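Local coordinates for citrate lyase subunit beta-like protein (Mycobacterium tuberculosis H37Rv, PDB 6AQ4) that is a magnesium-dependent homotrimeric lyase of the HpcH/HpaI aldolase family that binds citramalyl-CoA and may play a role in fatty acid biosynthesis, at residues B[117-122]-B[138-143]. Residues are numbered along the deposited sequence; the frame is centred on the assembly and turned at random.
Sequences ALVETA and VGMMWG. With MG (magnesium ion), chain K; CQM (Citramalyl-CoA), chain L.
Ala117 and Val119 each pair with the neighbouring strand through both their N-H and C=O groups, a compact example of how adjacent parallel strands zip together. Ala117 N donates to Gly139 O and Met141 N to Ala117 O; Val119 N then reaches Met141 O, and Gly143 N closes the series on Val119 O, each of the four N...O distances being 2.9 Å. The last bond is the most bent, 142° at the hydrogen, where the strands give way to loops. Val119 O also takes a CA-H contact from Trp142 CA (3.1 Å).

Apolar packing follows on both faces of the sheet. Inside the barrel, Leu118 and Met141 run side by side, with CG of Leu118 anti to the backbone N (chi1 169°). Leu118 CD1 comes to 3.6 Å from Met141 CG. The same methyl lies 3.5 Å from Trp142 C. On the outer face, the Met140 chain, bent at chi2 (-79°) and again at chi3, lays SD 3.9 Å from Ala117 CB and brings CE against Val119 CG2, under helices 129-133 and 165-180.

Metal binding takes over at the strand ends. Glu120 CB rests 3.4 Å from Gly143 O, and the side chain, extended beyond CG, brings carboxylate oxygen OE1 to 2.2 Å from the magnesium ion. OE2 accepts bonds from a metal-bound water and the backbone N of Lys100, which together should restrict the carboxylate's rotation. Asp146, two citramalyl-CoA oxygens (O7 and O3) and two waters complete the coordination.

Strand 114-119 thus ends in the metal ligand Glu120, and the chain just past its neighbour 137-142 supplies Asp146, both at the C-terminal mouth of an eight-stranded TIM barrel, where such barrels carry their active sites.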
ATOM      1  N   ALA B 117      14.616 -13.489  -4.260  1.00 25.09           N
ATOM      2  CA  ALA B 117      13.696 -13.728  -3.159  1.00 31.30           C
ATOM      3  C   ALA B 117      12.246 -13.653  -3.636  1.00 32.75           C
ATOM      4  O   ALA B 117      11.803 -12.630  -4.191  1.00 28.13           O
ATOM      5  CB  ALA B 117      13.925 -12.719  -2.039  1.00 27.05           C
ATOM      6  N   LEU B 118      11.513 -14.738  -3.426  1.00 25.87           N
ATOM      7  CA  LEU B 118      10.101 -14.776  -3.764  1.00 21.86           C
ATOM      8  C   LEU B 118       9.319 -14.546  -2.478  1.00 28.05           C
ATOM      9  O   LEU B 118       9.210 -15.437  -1.611  1.00 27.91           O
ATOM     10  CB  LEU B 118       9.727 -16.117  -4.409  1.00 22.61           C
ATOM     11  CG  LEU B 118       8.245 -16.467  -4.602  1.00 28.12           C
ATOM     12  CD1 LEU B 118       7.487 -15.403  -5.398  1.00 22.55           C
ATOM     13  CD2 LEU B 118       8.082 -17.862  -5.267  1.00 31.44           C
ATOM     14  N   VAL B 119       8.792 -13.333  -2.351  1.00 27.78           N
ATOM     15  CA  VAL B 119       7.981 -12.961  -1.201  1.00 23.93           C
ATOM     16  C   VAL B 119       6.524 -13.307  -1.462  1.00 31.17           C
ATOM     17  O   VAL B 119       5.922 -12.858  -2.448  1.00 25.07           O
ATOM     18  CB  VAL B 119       8.142 -11.460  -0.882  1.00 27.35           C
ATOM     19  CG1 VAL B 119       7.189 -11.027   0.236  1.00 28.49           C
ATOM     20  CG2 VAL B 119       9.579 -11.188  -0.506  1.00 24.59           C
ATOM     21  N   GLU B 120       5.956 -14.104  -0.566  1.00 26.44           N
ATOM     22  CA  GLU B 120       4.631 -14.664  -0.778  1.00 24.25           C
ATOM     23  C   GLU B 120       3.984 -15.039   0.563  1.00 28.68           C
ATOM     24  O   GLU B 120       3.193 -15.970   0.639  1.00 31.26           O
ATOM     25  CB  GLU B 120       4.729 -15.886  -1.703  1.00 25.21           C
ATOM     26  CG  GLU B 120       5.897 -16.816  -1.348  1.00 25.16           C
ATOM     27  CD  GLU B 120       5.966 -18.033  -2.251  1.00 26.52           C
ATOM     28  OE1 GLU B 120       5.045 -18.178  -3.075  1.00 26.78           O
ATOM     29  OE2 GLU B 120       6.924 -18.827  -2.142  1.00 27.39           O
ATOM     30  N   THR B 121       4.328 -14.301   1.615  1.00 22.44           N
ATOM     31  CA  THR B 121       3.692 -14.476   2.917  1.00 19.95           C
ATOM     32  C   THR B 121       3.647 -13.103   3.589  1.00 21.91           C
ATOM     33  O   THR B 121       4.383 -12.197   3.202  1.00 25.41           O
ATOM     34  CB  THR B 121       4.500 -15.435   3.837  1.00 27.41           C
ATOM     35  OG1 THR B 121       5.734 -14.809   4.196  1.00 22.48           O
ATOM     36  CG2 THR B 121       4.799 -16.753   3.148  1.00 29.02           C
ATOM     37  N   ALA B 122       2.772 -12.936   4.572  1.00 23.88           N
ATOM     38  CA  ALA B 122       2.646 -11.645   5.237  1.00 24.41           C
ATOM     39  C   ALA B 122       3.968 -11.254   5.878  1.00 20.55           C
ATOM     40  O   ALA B 122       4.399 -10.096   5.804  1.00 22.97           O
ATOM     41  CB  ALA B 122       1.535 -11.689   6.285  1.00 32.43           C
ATOM     42  N   VAL B 138      19.699 -10.569  -5.769  1.00 31.60           N
ATOM     43  CA  VAL B 138      19.771  -9.942  -7.085  1.00 32.29           C
ATOM     44  C   VAL B 138      18.386  -9.665  -7.682  1.00 36.10           C
ATOM     45  O   VAL B 138      18.276  -8.969  -8.703  1.00 34.28           O
ATOM     46  CB  VAL B 138      20.572 -10.803  -8.071  1.00 38.01           C
ATOM     47  CG1 VAL B 138      21.942 -11.114  -7.492  1.00 41.05           C
ATOM     48  CG2 VAL B 138      19.817 -12.087  -8.372  1.00 39.18           C
ATOM     49  N   GLY B 139      17.334 -10.211  -7.068  1.00 33.00           N
ATOM     50  CA  GLY B 139      15.975  -9.961  -7.538  1.00 31.94           C
ATOM     51  C   GLY B 139      14.880 -10.223  -6.513  1.00 32.13           C
ATOM     52  O   GLY B 139      15.098 -10.953  -5.551  1.00 34.65           O
ATOM     53  N   MET B 140      13.708  -9.615  -6.720  1.00 26.89           N
ATOM     54  CA  MET B 140      12.527  -9.871  -5.893  1.00 29.60           C
ATOM     55  C   MET B 140      11.343 -10.227  -6.789  1.00 30.79           C
ATOM     56  O   MET B 140      11.067  -9.518  -7.762  1.00 31.92           O
ATOM     57  CB  MET B 140      12.131  -8.627  -5.089  1.00 32.09           C
ATOM     58  CG  MET B 140      13.228  -8.026  -4.255  1.00 40.91           C
ATOM     59  SD  MET B 140      13.514  -8.921  -2.723  1.00 38.79           S
ATOM     60  CE  MET B 140      12.040  -8.508  -1.767  1.00 22.79           C
ATOM     61  N   MET B 141      10.646 -11.313  -6.459  1.00 29.96           N
ATOM     62  CA  MET B 141       9.378 -11.664  -7.100  1.00 27.49           C
ATOM     63  C   MET B 141       8.316 -11.690  -5.998  1.00 27.34           C
ATOM     64  O   MET B 141       8.668 -11.790  -4.824  1.00 26.85           O
ATOM     65  CB  MET B 141       9.508 -13.029  -7.768  1.00 26.57           C
ATOM     66  CG  MET B 141       8.254 -13.570  -8.406  1.00 26.24           C
ATOM     67  SD  MET B 141       8.580 -15.168  -9.188  1.00 32.20           S
ATOM     68  CE  MET B 141       6.964 -15.519  -9.900  1.00 33.69           C
ATOM     69  N   TRP B 142       7.041 -11.533  -6.340  1.00 26.09           N
ATOM     70  CA  TRP B 142       5.972 -11.748  -5.348  1.00 22.78           C
ATOM     71  C   TRP B 142       5.040 -12.875  -5.777  1.00 25.82           C
ATOM     72  O   TRP B 142       4.935 -13.185  -6.967  1.00 28.56           O
ATOM     73  CB  TRP B 142       5.171 -10.467  -5.065  1.00 21.28           C
ATOM     74  CG  TRP B 142       4.258 -10.078  -6.193  1.00 24.39           C
ATOM     75  CD1 TRP B 142       4.624  -9.626  -7.430  1.00 28.59           C
ATOM     76  CD2 TRP B 142       2.829 -10.117  -6.185  1.00 27.67           C
ATOM     77  NE1 TRP B 142       3.506  -9.385  -8.197  1.00 31.35           N
ATOM     78  CE2 TRP B 142       2.392  -9.677  -7.453  1.00 29.42           C
ATOM     79  CE3 TRP B 142       1.875 -10.481  -5.228  1.00 24.65           C
ATOM     80  CZ2 TRP B 142       1.042  -9.591  -7.789  1.00 31.20           C
ATOM     81  CZ3 TRP B 142       0.535 -10.394  -5.563  1.00 27.48           C
ATOM     82  CH2 TRP B 142       0.132  -9.953  -6.833  1.00 28.16           C
ATOM     83  N   GLY B 143       4.381 -13.496  -4.804  1.00 25.10           N
ATOM     84  CA  GLY B 143       3.489 -14.616  -5.066  1.00 26.78           C
ATOM     85  C   GLY B 143       2.179 -14.382  -4.335  1.00 36.87           C
ATOM     86  O   GLY B 143       2.143 -14.269  -3.108  1.00 35.10           O
TER
HETATM   87 MG    MG K 301       4.272 -20.098  -3.688  1.00 34.46          MG
HETATM   88  C2  CQM L 302       2.803 -19.758  -7.522  1.00 46.92           C
HETATM   89  C4  CQM L 302       2.465 -18.475  -5.469  1.00 38.53           C
HETATM   90  C6  CQM L 302       4.249 -17.807  -7.199  1.00 43.54           C
HETATM   91  P2A CQM L 302       0.010 -29.546 -19.595  1.00 60.56           P
HETATM   92  O5A CQM L 302       0.930 -30.472 -20.358  1.00 68.24           O
HETATM   93  O4A CQM L 302      -1.120 -30.320 -18.948  1.00 52.28           O
HETATM   94  O3A CQM L 302      -0.566 -28.401 -20.500  1.00 79.04           O
HETATM   95  O6A CQM L 302       0.829 -28.852 -18.415  1.00 60.17           O
HETATM   96  P1A CQM L 302      -0.540 -28.478 -22.076  1.00 60.07           P
HETATM   97  O1A CQM L 302      -1.176 -27.209 -22.626  1.00 63.75           O
HETATM   98  O2A CQM L 302      -1.299 -29.723 -22.534  1.00 64.55           O
HETATM   99  O5B CQM L 302       0.947 -28.545 -22.596  1.00 67.81           O
HETATM  100  C5B CQM L 302       1.171 -28.621 -23.967  1.00 66.62           C
HETATM  101  C4B CQM L 302       2.614 -28.466 -24.422  1.00 67.68           C
HETATM  102  O4B CQM L 302       3.207 -27.506 -23.623  1.00 63.40           O
HETATM  103  C3B CQM L 302       3.400 -29.670 -24.162  1.00 67.33           C
HETATM  104  O3B CQM L 302       4.478 -29.711 -25.054  1.00 66.24           O
HETATM  105  C2B CQM L 302       3.879 -29.426 -22.880  1.00 68.29           C
HETATM  106  O2B CQM L 302       4.770 -30.417 -22.469  1.00 74.07           O
HETATM  107  C1B CQM L 302       4.293 -28.013 -22.929  1.00 62.24           C
HETATM  108  P3B CQM L 302       4.356 -30.573 -26.390  1.00 89.46           P
HETATM  109  O7A CQM L 302       5.699 -30.595 -27.108  1.00 93.55           O
HETATM  110  O8A CQM L 302       3.300 -29.963 -27.302  1.00 82.82           O
HETATM  111  O9A CQM L 302       3.945 -31.978 -26.001  1.00 83.75           O
HETATM  112  N9A CQM L 302       4.417 -27.322 -21.640  1.00 55.87           N
HETATM  113  C4A CQM L 302       5.562 -26.917 -21.058  1.00 54.80           C
HETATM  114  N3A CQM L 302       6.859 -26.978 -21.402  1.00 59.50           N
HETATM  115  C2A CQM L 302       7.795 -26.468 -20.602  1.00 50.62           C
HETATM  116  N1A CQM L 302       7.474 -25.893 -19.433  1.00 47.45           N
HETATM  117  C6A CQM L 302       6.196 -25.801 -19.043  1.00 49.93           C
HETATM  118  C5A CQM L 302       5.201 -26.318 -19.859  1.00 52.12           C
HETATM  119  N7A CQM L 302       3.862 -26.379 -19.752  1.00 52.03           N
HETATM  120  C8A CQM L 302       3.388 -26.996 -20.841  1.00 56.53           C
HETATM  121  N6A CQM L 302       5.812 -25.177 -17.790  1.00 45.01           N
HETATM  122  CBP CQM L 302       0.900 -27.574 -16.340  1.00 51.32           C
HETATM  123  CCP CQM L 302       0.094 -28.187 -17.432  1.00 50.68           C
HETATM  124  CDP CQM L 302       1.209 -28.668 -15.358  1.00 51.00           C
HETATM  125  CEP CQM L 302       0.081 -26.449 -15.659  1.00 49.24           C
HETATM  126  CAP CQM L 302       2.174 -27.020 -16.958  1.00 49.97           C
HETATM  127  OAP CQM L 302       1.921 -25.906 -17.778  1.00 40.86           O
HETATM  128  C9P CQM L 302       3.200 -26.548 -15.920  1.00 50.70           C
HETATM  129  O9P CQM L 302       3.819 -27.346 -15.248  1.00 48.01           O
HETATM  130  N8P CQM L 302       3.431 -25.132 -15.730  1.00 43.78           N
HETATM  131  C7P CQM L 302       4.377 -24.713 -14.746  1.00 39.06           C
HETATM  132  C6P CQM L 302       4.039 -25.196 -13.328  1.00 39.80           C
HETATM  133  C5P CQM L 302       4.922 -24.601 -12.271  1.00 44.88           C
HETATM  134  O5P CQM L 302       6.112 -24.527 -12.477  1.00 46.93           O
HETATM  135  N4P CQM L 302       4.330 -24.134 -11.040  1.00 44.21           N
HETATM  136  C3P CQM L 302       5.168 -23.513 -10.016  1.00 43.39           C
HETATM  137  C2P CQM L 302       5.170 -22.010 -10.193  1.00 41.25           C
HETATM  138  S1P CQM L 302       3.609 -21.175  -9.869  1.00 39.47           S
HETATM  139  C1  CQM L 302       3.516 -21.005  -8.053  1.00 52.14           C
HETATM  140  O2  CQM L 302       4.020 -21.860  -7.252  1.00 38.72           O
HETATM  141  C3  CQM L 302       3.526 -18.949  -6.481  1.00 41.45           C
HETATM  142  O7  CQM L 302       4.458 -19.770  -5.852  1.00 31.86           O
HETATM  143  O3  CQM L 302       2.346 -19.002  -4.292  1.00 32.57           O
HETATM  144  O4  CQM L 302       1.673 -17.551  -5.788  1.00 36.94           O
HETATM  145  O   HOH W   1       6.311 -20.971  -3.464  1.00 28.29           O
HETATM  146  O   HOH W   2       3.457 -22.160  -4.325  1.00 33.73           O